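Local coordinates for protein 4-hydroxybenzoyl-CoA thioesterase (Staphylococcus aureus, PDB 6FDG) that probably hydrolyses the CoA thioester of 1,4-dihydroxy-2-naphthoate in vitamin K2 biosynthesis, and belongs to the hotdog-fold thioesterases, at residues A[5-10]-A[73-78]; A[1-6]-A[145-150]; A[90-95]-A[105-110]. One frame throughout, in Å; residues are numbered along the deposited sequence.

Contact 1 of 3, residues A[5-10]-A[73-78]; sequences ITEIEA and KVKVKT
I8 meets V74 and V76 on the helix-facing side of an antiparallel strand pair in the hotdog-fold sheet. I8 CB lies 3.9 Å from V74 CG2. I8 CD1 is anti to CA (chi2 -179°) and reaches V76 CG2, also at 3.9 Å. T6, I8, V74 and V76 are all buried on this face. Helix 26-41 lies over it: I8 touches W29, and both T6 and V76 touch A33. V74 packs on I94 of strand 88-95, and I8 on R11 of the second subunit. On the other face, E7, E9, K73 and K75 are exposed to solvent and held by charge. E7 and K75 run side by side, and OE1 of E7 meets NZ of K75 at 2.8 Å in a salt bridge. E9 and K73 also lie side by side, but both chains bend to meet; NZ of K73 sits above the E9 carboxylate plane, 2.8 Å from OE2. At the end of this face I5 CD1 touches K77 CB at 3.8 Å. T6 and V76 exchange two backbone hydrogen bonds, as do I8 and V74. T6 OG1 bonds to D36 of the helix. One water also donates to T6 OG1 at 2.7 Å and to V76 O at 2.9 Å, and bonds to T78 OG1.

Contact 2 of 3, residues A[1-6]-A[145-150]; sequences MIYSIT and IVEIMD
The Y3 ring carries E147 on one face, with E147 CA 4.1 Å above the ring plane and over its centre. E147 CB comes in off-centre, 4.2 Å from the Y3 ring centroid, as a CH-pi contact. The E147 carboxylate is turned almost parallel to the ring, with 6° between the planes. On the opposite face K77 makes a cation-pi contact. At the ring edge, in plane, lie M1 O, I5 CG1 and I145 CG2. I145 CG2 touches Y3 CE2 at 4.0 Å. A water also sits at the edge and bonds to Y3 OH; its bond to E147 OE1 is weak. Y3 CG stands between the backbone N and the carbonyl carbon, and this chi1 of 68° turns CG toward segment 145-150.

The strands run parallel. I2 pairs with V146 and Y3 with E147. V146 N bonds to M1 O. Y3 N then bonds to V146 O, and I148 N to Y3 O, both at 2.9 Å. On the side away from the Y3 ring, I2 CD1 packs on V146 CB at 3.7 Å. I2 CG2 meets I148 CG2, the two side chains crossing at about a right angle. A second water accepts from I5 N and lies close to E147 OE2 and I148 O.

The short C-terminal strand 146-147 thus adds a parallel edge strand to the otherwise antiparallel hotdog sheet. It joins one edge of strand 2-9, and strand 73-83 takes the other, beginning here with the S4-T78 backbone bond. Helix 127-141 meets I2 through V136, and N140 of that helix accepts a hydrogen bond from I2 N. Helix 26-41 touches S4 through Y37 and K40, and K40 also touches I148.

Contact 3 of 3, residues A[90-95]-A[105-110]; sequences YKYEIF and GSTELI
Y92 crosses T107 at about a right angle and ends in a hydroxyl pair, in the beta hairpin of strands 88-95 and 101-113. Y92 CB lies near G105 O. CG stands beside the backbone N (chi1 -50°), and from there CD1 comes next to G105 O, at 3.7 Å. The ring edge then passes G105 C, S106 C and T107 N in plane. CE1 comes to 3.5 Å from T107 OG1. At the tip, Y92 OH and T107 OG1 share a hydrogen bond of 2.7 Å, in which either could donate. R34 of helix 26-41 also bonds to Y92 OH, and F30 of that helix stacks on the ring. Beside it, Y90 CD1 packs on L109 CD2 at 3.9 Å, and Y90 OH bonds to Y133. The backbone carries two bonds between Y90 and T107 and two between Y92 and G105. On the opposite face K91 CG only brushes S106 CB, at 4.1 Å. The buried phenol oxygen of Y92 is therefore held by both strand and helix. R34 can only donate, so Y92 OH accepts there, and the positive charge of R34 would probably polarise the phenol O-H.

All three contacts belong to one mixed sheet. Contacts 1 and 2 share I5 and T6 on strand 2-9, with centres about 13 Å apart. Contacts 1 and 3 are also about 13 Å apart between centres. They meet through backbone: K77 N lies 2.8 Å from E93 O, and K75 O 2.8 Å from F95 N. T78 OG1 packs on Y92 CD2. Contacts 2 and 3 do not touch; their centres are about 14 Å apart and their nearest atoms about 6 Å apart. Helix 26-41 touches side chains of all three contacts, as expected for the central helix of a hotdog fold.

Contact 1 of 3, residues A[5-10]-A[73-78]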
loop_
_atom_site.group_PDB
_atom_site.type_symbol
_atom_site.label_atom_id
_atom_site.label_comp_id
_atom_site.label_asym_id
_atom_site.label_seq_id
_atom_site.Cartn_x
_atom_site.Cartn_y
_atom_site.Cartn_z
ATOM N N ILE A 5 8.363 -12.972 19.416
ATOM C CA ILE A 5 6.952 -12.620 19.298
ATOM C C ILE A 5 6.818 -11.185 19.109
ATOM O O ILE A 5 7.382 -10.357 19.868
ATOM C CB ILE A 5 6.129 -13.028 20.607
ATOM C CG1 ILE A 5 6.235 -14.504 20.809
ATOM C CG2 ILE A 5 4.664 -12.490 20.475
ATOM C CD1 ILE A 5 5.487 -15.362 19.899
ATOM N N THR A 6 6.130 -10.775 18.013
ATOM C CA THR A 6 5.889 -9.410 17.708
ATOM C C THR A 6 4.423 -9.102 17.738
ATOM O O THR A 6 3.626 -9.773 17.033
ATOM C CB THR A 6 6.423 -9.100 16.285
ATOM O OG1 THR A 6 7.768 -9.541 16.136
ATOM C CG2 THR A 6 6.311 -7.625 15.929
ATOM N N GLU A 7 4.000 -8.047 18.407
ATOM C CA GLU A 7 2.582 -7.652 18.416
ATOM C C GLU A 7 2.389 -6.591 17.328
ATOM O O GLU A 7 3.155 -5.623 17.225
ATOM C CB GLU A 7 2.223 -7.053 19.777
ATOM C CG GLU A 7 2.330 -8.085 20.907
ATOM C CD GLU A 7 1.729 -7.523 22.215
ATOM O OE1 GLU A 7 0.497 -7.323 22.243
ATOM O OE2 GLU A 7 2.495 -7.242 23.165
ATOM N N ILE A 8 1.321 -6.763 16.554
ATOM C CA ILE A 8 0.925 -5.852 15.514
ATOM C C ILE A 8 -0.561 -5.524 15.688
ATOM O O ILE A 8 -1.373 -6.426 15.857
ATOM C CB ILE A 8 1.191 -6.470 14.114
ATOM C CG1 ILE A 8 2.689 -6.818 13.965
ATOM C CG2 ILE A 8 0.637 -5.555 13.016
ATOM C CD1 ILE A 8 3.023 -7.414 12.603
ATOM N N GLU A 9 -0.899 -4.265 15.611
ATOM C CA GLU A 9 -2.322 -3.873 15.657
ATOM C C GLU A 9 -2.744 -3.540 14.236
ATOM O O GLU A 9 -2.158 -2.665 13.600
ATOM C CB GLU A 9 -2.483 -2.644 16.552
ATOM C CG GLU A 9 -3.924 -2.178 16.614
ATOM C CD GLU A 9 -4.341 -1.703 17.987
ATOM O OE1 GLU A 9 -3.584 -0.952 18.631
ATOM O OE2 GLU A 9 -5.418 -2.138 18.456
ATOM N N ALA A 10 -3.754 -4.235 13.730
ATOM C CA ALA A 10 -4.241 -4.020 12.403
ATOM C C ALA A 10 -4.685 -2.601 12.202
ATOM O O ALA A 10 -5.229 -1.935 13.145
ATOM C CB ALA A 10 -5.365 -4.972 12.104
ATOM N N LYS A 73 -5.636 -7.123 17.343
ATOM C CA LYS A 73 -4.239 -7.162 17.787
ATOM C C LYS A 73 -3.762 -8.558 17.607
ATOM O O LYS A 73 -4.374 -9.579 18.074
ATOM C CB LYS A 73 -4.216 -6.887 19.291
ATOM C CG LYS A 73 -4.816 -5.542 19.456
ATOM C CD LYS A 73 -4.942 -5.092 20.907
ATOM C CE LYS A 73 -3.872 -4.069 21.220
ATOM N NZ LYS A 73 -4.410 -2.715 20.970
ATOM N N VAL A 74 -2.757 -8.790 16.793
ATOM C CA VAL A 74 -2.205 -10.115 16.526
ATOM C C VAL A 74 -0.801 -10.301 17.083
ATOM O O VAL A 74 -0.112 -9.295 17.386
ATOM C CB VAL A 74 -2.210 -10.418 15.005
ATOM C CG1 VAL A 74 -3.545 -10.307 14.346
ATOM C CG2 VAL A 74 -1.165 -9.578 14.245
ATOM N N LYS A 75 -0.372 -11.560 17.224
ATOM C CA LYS A 75 0.978 -11.849 17.639
ATOM C C LYS A 75 1.589 -12.700 16.586
ATOM O O LYS A 75 1.016 -13.649 16.066
ATOM C CB LYS A 75 0.979 -12.615 18.978
ATOM C CG LYS A 75 0.429 -11.737 20.132
ATOM C CD LYS A 75 0.299 -12.458 21.470
ATOM C CE LYS A 75 -0.488 -11.490 22.379
ATOM N NZ LYS A 75 0.101 -10.089 22.386
ATOM N N VAL A 76 2.792 -12.298 16.133
ATOM C CA VAL A 76 3.546 -12.978 15.076
ATOM C C VAL A 76 4.738 -13.690 15.681
ATOM O O VAL A 76 5.543 -12.997 16.303
ATOM C CB VAL A 76 3.983 -12.058 13.925
ATOM C CG1 VAL A 76 4.593 -12.928 12.860
ATOM C CG2 VAL A 76 2.835 -11.220 13.433
ATOM N N LYS A 77 4.830 -14.973 15.564
ATOM C CA LYS A 77 5.939 -15.818 16.039
ATOM C C LYS A 77 6.854 -15.995 14.837
ATOM O O LYS A 77 6.399 -16.473 13.791
ATOM C CB LYS A 77 5.432 -17.149 16.586
ATOM C CG LYS A 77 6.531 -18.082 17.058
ATOM C CD LYS A 77 5.877 -19.350 17.653
ATOM C CE LYS A 77 6.903 -20.261 18.268
ATOM N NZ LYS A 77 6.215 -21.494 18.822
ATOM N N THR A 78 8.149 -15.689 14.974
ATOM C CA THR A 78 9.181 -15.756 13.933
ATOM C C THR A 78 10.325 -16.585 14.325
ATOM O O THR A 78 10.807 -16.382 15.465
ATOM C CB THR A 78 9.660 -14.355 13.607
ATOM O OG1 THR A 78 8.607 -13.499 13.263
ATOM C CG2 THR A 78 10.656 -14.381 12.420
HETATM O O HOH W 1 8.227 -12.169 15.733
#

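Contact 2 of 3, residues A[1-6]-A[145-150]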
loop_
_atom_site.group_PDB
_atom_site.type_symbol
_atom_site.label_atom_id
_atom_site.label_comp_id
_atom_site.label_asym_id
_atom_site.label_seq_id
_atom_site.Cartn_x
_atom_site.Cartn_y
_atom_site.Cartn_z
ATOM N N MET A 1 12.538 -24.265 18.828
ATOM C CA MET A 1 13.264 -23.242 18.096
ATOM C C MET A 1 13.431 -21.973 18.947
ATOM O O MET A 1 12.709 -21.745 19.951
ATOM C CB MET A 1 12.518 -22.849 16.849
ATOM C CG MET A 1 12.047 -23.853 15.846
ATOM S SD MET A 1 13.461 -24.739 15.207
ATOM C CE MET A 1 12.670 -26.038 14.296
ATOM N N ILE A 2 14.434 -21.183 18.589
ATOM C CA ILE A 2 14.642 -19.853 19.048
ATOM C C ILE A 2 13.673 -18.932 18.309
ATOM O O ILE A 2 13.698 -18.946 17.040
ATOM C CB ILE A 2 16.089 -19.390 18.805
ATOM C CG1 ILE A 2 17.184 -20.236 19.532
ATOM C CG2 ILE A 2 16.242 -17.926 19.102
ATOM C CD1 ILE A 2 16.785 -20.933 20.715
ATOM N N TYR A 3 12.831 -18.195 18.937
ATOM C CA TYR A 3 11.815 -17.405 18.255
ATOM C C TYR A 3 11.549 -16.118 18.879
ATOM O O TYR A 3 11.879 -15.893 20.086
ATOM C CB TYR A 3 10.526 -18.184 18.143
ATOM C CG TYR A 3 9.754 -18.460 19.493
ATOM C CD1 TYR A 3 8.855 -17.611 19.992
ATOM C CD2 TYR A 3 10.085 -19.584 20.273
ATOM C CE1 TYR A 3 8.172 -17.814 21.269
ATOM C CE2 TYR A 3 9.464 -19.823 21.521
ATOM C CZ TYR A 3 8.581 -18.892 21.964
ATOM O OH TYR A 3 7.850 -19.074 23.184
ATOM N N SER A 4 11.005 -15.111 18.186
ATOM C CA SER A 4 10.529 -13.874 18.686
ATOM C C SER A 4 8.969 -13.854 18.593
ATOM O O SER A 4 8.379 -14.587 17.800
ATOM C CB SER A 4 11.135 -12.664 17.970
ATOM O OG SER A 4 10.828 -12.762 16.599
ATOM N N ILE A 5 8.363 -12.972 19.416
ATOM C CA ILE A 5 6.952 -12.620 19.298
ATOM C C ILE A 5 6.818 -11.185 19.109
ATOM O O ILE A 5 7.382 -10.357 19.868
ATOM C CB ILE A 5 6.129 -13.028 20.607
ATOM C CG1 ILE A 5 6.235 -14.504 20.809
ATOM C CG2 ILE A 5 4.664 -12.490 20.475
ATOM C CD1 ILE A 5 5.487 -15.362 19.899
ATOM N N THR A 6 6.130 -10.775 18.013
ATOM C CA THR A 6 5.889 -9.410 17.708
ATOM C C THR A 6 4.423 -9.102 17.738
ATOM O O THR A 6 3.626 -9.773 17.033
ATOM C CB THR A 6 6.423 -9.100 16.285
ATOM O OG1 THR A 6 7.768 -9.541 16.136
ATOM C CG2 THR A 6 6.311 -7.625 15.929
ATOM N N ILE A 145 14.063 -24.435 22.837
ATOM C CA ILE A 145 12.889 -23.637 22.737
ATOM C C ILE A 145 13.113 -22.415 23.580
ATOM O O ILE A 145 13.135 -22.443 24.876
ATOM C CB ILE A 145 11.572 -24.347 23.160
ATOM C CG1 ILE A 145 11.450 -25.612 22.329
ATOM C CG2 ILE A 145 10.403 -23.359 23.047
ATOM C CD1 ILE A 145 10.335 -26.577 22.703
ATOM N N VAL A 146 13.310 -21.225 23.050
ATOM C CA VAL A 146 13.548 -20.008 23.751
ATOM C C VAL A 146 12.869 -18.793 23.099
ATOM O O VAL A 146 13.107 -18.658 21.810
ATOM C CB VAL A 146 15.126 -19.724 23.782
ATOM C CG1 VAL A 146 15.459 -18.435 24.505
ATOM C CG2 VAL A 146 15.875 -20.931 24.330
ATOM N N GLU A 147 12.197 -17.905 23.762
ATOM C CA GLU A 147 11.763 -16.649 23.213
ATOM C C GLU A 147 12.783 -15.645 23.419
ATOM O O GLU A 147 13.102 -15.287 24.639
ATOM C CB GLU A 147 10.459 -16.148 23.776
ATOM C CG GLU A 147 9.846 -14.916 23.124
ATOM C CD GLU A 147 8.763 -14.071 23.823
ATOM O OE1 GLU A 147 8.305 -14.460 24.871
ATOM O OE2 GLU A 147 8.409 -12.910 23.432
ATOM N N ILE A 148 13.386 -15.059 22.391
ATOM C CA ILE A 148 14.297 -13.949 22.567
ATOM C C ILE A 148 13.566 -12.708 22.750
ATOM O O ILE A 148 12.478 -12.455 22.205
ATOM C CB ILE A 148 15.307 -13.856 21.384
ATOM C CG1 ILE A 148 14.572 -13.695 20.013
ATOM C CG2 ILE A 148 16.219 -15.091 21.428
ATOM C CD1 ILE A 148 15.544 -13.400 18.866
ATOM N N MET A 149 14.123 -11.812 23.571
ATOM C CA MET A 149 13.547 -10.502 23.849
ATOM C C MET A 149 14.571 -9.532 24.333
ATOM O O MET A 149 15.667 -9.909 24.692
ATOM C CB MET A 149 12.391 -10.573 24.766
ATOM C CG MET A 149 12.853 -11.129 26.018
ATOM S SD MET A 149 11.534 -11.288 27.327
ATOM C CE MET A 149 11.182 -13.015 27.132
ATOM N N ASP A 150 14.222 -8.211 24.299
ATOM C CA ASP A 150 15.156 -7.211 24.780
ATOM C C ASP A 150 15.347 -7.327 26.288
ATOM O O ASP A 150 14.309 -7.709 26.936
ATOM C CB ASP A 150 14.617 -5.769 24.465
ATOM C CG ASP A 150 14.328 -5.619 22.995
ATOM O OD1 ASP A 150 15.329 -5.716 22.246
ATOM O OD2 ASP A 150 13.140 -5.604 22.624
HETATM O O HOH W 2 6.146 -17.062 24.058
HETATM O O HOH W 3 9.902 -11.690 21.588
#

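Contact 3 of 3, residues A[90-95]-A[105-110]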
loop_
_atom_site.group_PDB
_atom_site.type_symbol
_atom_site.label_atom_id
_atom_site.label_comp_id
_atom_site.label_asym_id
_atom_site.label_seq_id
_atom_site.Cartn_x
_atom_site.Cartn_y
_atom_site.Cartn_z
ATOM N N TYR A 90 13.100 -17.745 6.953
ATOM C CA TYR A 90 12.325 -17.434 8.158
ATOM C C TYR A 90 10.985 -18.071 8.015
ATOM O O TYR A 90 10.375 -18.073 6.910
ATOM C CB TYR A 90 12.160 -15.946 8.343
ATOM C CG TYR A 90 13.398 -15.137 8.556
ATOM C CD1 TYR A 90 14.287 -14.859 7.555
ATOM C CD2 TYR A 90 13.726 -14.722 9.856
ATOM C CE1 TYR A 90 15.460 -14.122 7.806
ATOM C CE2 TYR A 90 14.898 -13.959 10.111
ATOM C CZ TYR A 90 15.688 -13.738 9.086
ATOM O OH TYR A 90 16.889 -12.968 9.314
ATOM N N LYS A 91 10.432 -18.580 9.110
ATOM C CA LYS A 91 9.044 -19.050 9.179
ATOM C C LYS A 91 8.319 -18.239 10.205
ATOM O O LYS A 91 8.860 -17.700 11.182
ATOM C CB LYS A 91 8.985 -20.558 9.521
ATOM C CG LYS A 91 9.271 -21.420 8.307
ATOM C CD LYS A 91 9.253 -22.917 8.585
ATOM C CE LYS A 91 7.866 -23.338 8.961
ATOM N NZ LYS A 91 7.721 -24.791 8.449
ATOM N N TYR A 92 6.991 -18.158 9.971
ATOM C CA TYR A 92 6.104 -17.356 10.784
ATOM C C TYR A 92 4.800 -18.050 11.107
ATOM O O TYR A 92 4.267 -18.865 10.320
ATOM C CB TYR A 92 5.642 -16.090 10.033
ATOM C CG TYR A 92 6.823 -15.326 9.421
ATOM C CD1 TYR A 92 7.246 -15.666 8.110
ATOM C CD2 TYR A 92 7.424 -14.293 10.060
ATOM C CE1 TYR A 92 8.351 -15.034 7.534
ATOM C CE2 TYR A 92 8.521 -13.613 9.458
ATOM C CZ TYR A 92 8.914 -13.964 8.188
ATOM O OH TYR A 92 9.989 -13.248 7.566
ATOM N N GLU A 93 4.266 -17.699 12.254
ATOM C CA GLU A 93 2.852 -18.066 12.648
ATOM C C GLU A 93 2.212 -16.816 13.151
ATOM O O GLU A 93 2.798 -16.089 13.954
ATOM C CB GLU A 93 2.848 -19.138 13.780
ATOM C CG GLU A 93 3.338 -20.456 13.342
ATOM C CD GLU A 93 3.481 -21.518 14.461
ATOM O OE1 GLU A 93 3.568 -21.120 15.602
ATOM O OE2 GLU A 93 3.640 -22.653 14.033
ATOM N N ILE A 94 0.969 -16.545 12.737
ATOM C CA ILE A 94 0.220 -15.404 13.231
ATOM C C ILE A 94 -0.992 -15.887 14.044
ATOM O O ILE A 94 -1.773 -16.739 13.555
ATOM C CB ILE A 94 -0.321 -14.508 12.142
ATOM C CG1 ILE A 94 0.846 -14.022 11.221
ATOM C CG2 ILE A 94 -1.092 -13.355 12.726
ATOM C CD1 ILE A 94 0.391 -13.105 10.129
ATOM N N PHE A 95 -1.047 -15.430 15.296
ATOM C CA PHE A 95 -2.202 -15.741 16.193
ATOM C C PHE A 95 -3.019 -14.539 16.306
ATOM O O PHE A 95 -2.607 -13.388 16.503
ATOM C CB PHE A 95 -1.610 -16.201 17.544
ATOM C CG PHE A 95 -0.768 -17.435 17.469
ATOM C CD1 PHE A 95 -1.325 -18.740 17.570
ATOM C CD2 PHE A 95 0.618 -17.343 17.242
ATOM C CE1 PHE A 95 -0.564 -19.909 17.421
ATOM C CE2 PHE A 95 1.370 -18.514 17.113
ATOM C CZ PHE A 95 0.814 -19.773 17.197
ATOM N N GLY A 105 3.567 -18.939 7.310
ATOM C CA GLY A 105 4.220 -18.601 6.014
ATOM C C GLY A 105 5.686 -18.631 6.172
ATOM O O GLY A 105 6.254 -19.074 7.255
ATOM N N SER A 106 6.406 -18.218 5.146
ATOM C CA SER A 106 7.838 -18.211 5.136
ATOM C C SER A 106 8.357 -17.189 4.172
ATOM O O SER A 106 7.667 -16.770 3.213
ATOM C CB SER A 106 8.432 -19.557 4.787
ATOM O OG SER A 106 8.046 -20.008 3.517
ATOM N N THR A 107 9.568 -16.710 4.390
ATOM C CA THR A 107 10.317 -15.844 3.481
ATOM C C THR A 107 11.748 -16.270 3.354
ATOM O O THR A 107 12.441 -16.425 4.442
ATOM C CB THR A 107 10.319 -14.393 3.884
ATOM O OG1 THR A 107 10.891 -14.279 5.226
ATOM C CG2 THR A 107 8.921 -13.736 3.864
ATOM N N GLU A 108 12.274 -16.413 2.147
ATOM C CA GLU A 108 13.739 -16.588 1.924
ATOM C C GLU A 108 14.300 -15.243 1.677
ATOM O O GLU A 108 13.773 -14.428 0.897
ATOM C CB GLU A 108 13.912 -17.523 0.750
ATOM C CG GLU A 108 15.450 -17.784 0.461
ATOM C CD GLU A 108 15.560 -18.625 -0.775
ATOM O OE1 GLU A 108 15.081 -18.155 -1.825
ATOM O OE2 GLU A 108 16.124 -19.700 -0.704
ATOM N N LEU A 109 15.475 -14.962 2.301
ATOM C CA LEU A 109 16.206 -13.687 2.254
ATOM C C LEU A 109 17.635 -13.999 1.791
ATOM O O LEU A 109 18.202 -15.031 2.207
ATOM C CB LEU A 109 16.276 -12.978 3.557
ATOM C CG LEU A 109 15.099 -12.258 4.142
ATOM C CD1 LEU A 109 14.952 -10.982 3.486
ATOM C CD2 LEU A 109 13.804 -12.990 4.193
ATOM N N ILE A 110 18.186 -13.128 1.018
ATOM C CA ILE A 110 19.640 -13.119 0.613
ATOM C C ILE A 110 20.169 -11.762 1.022
ATOM O O ILE A 110 19.448 -10.842 1.348
ATOM C CB ILE A 110 19.888 -13.463 -0.879
ATOM C CG1 ILE A 110 19.227 -12.421 -1.795
ATOM C CG2 ILE A 110 19.374 -14.826 -1.156
ATOM C CD1 ILE A 110 19.527 -12.471 -3.278
#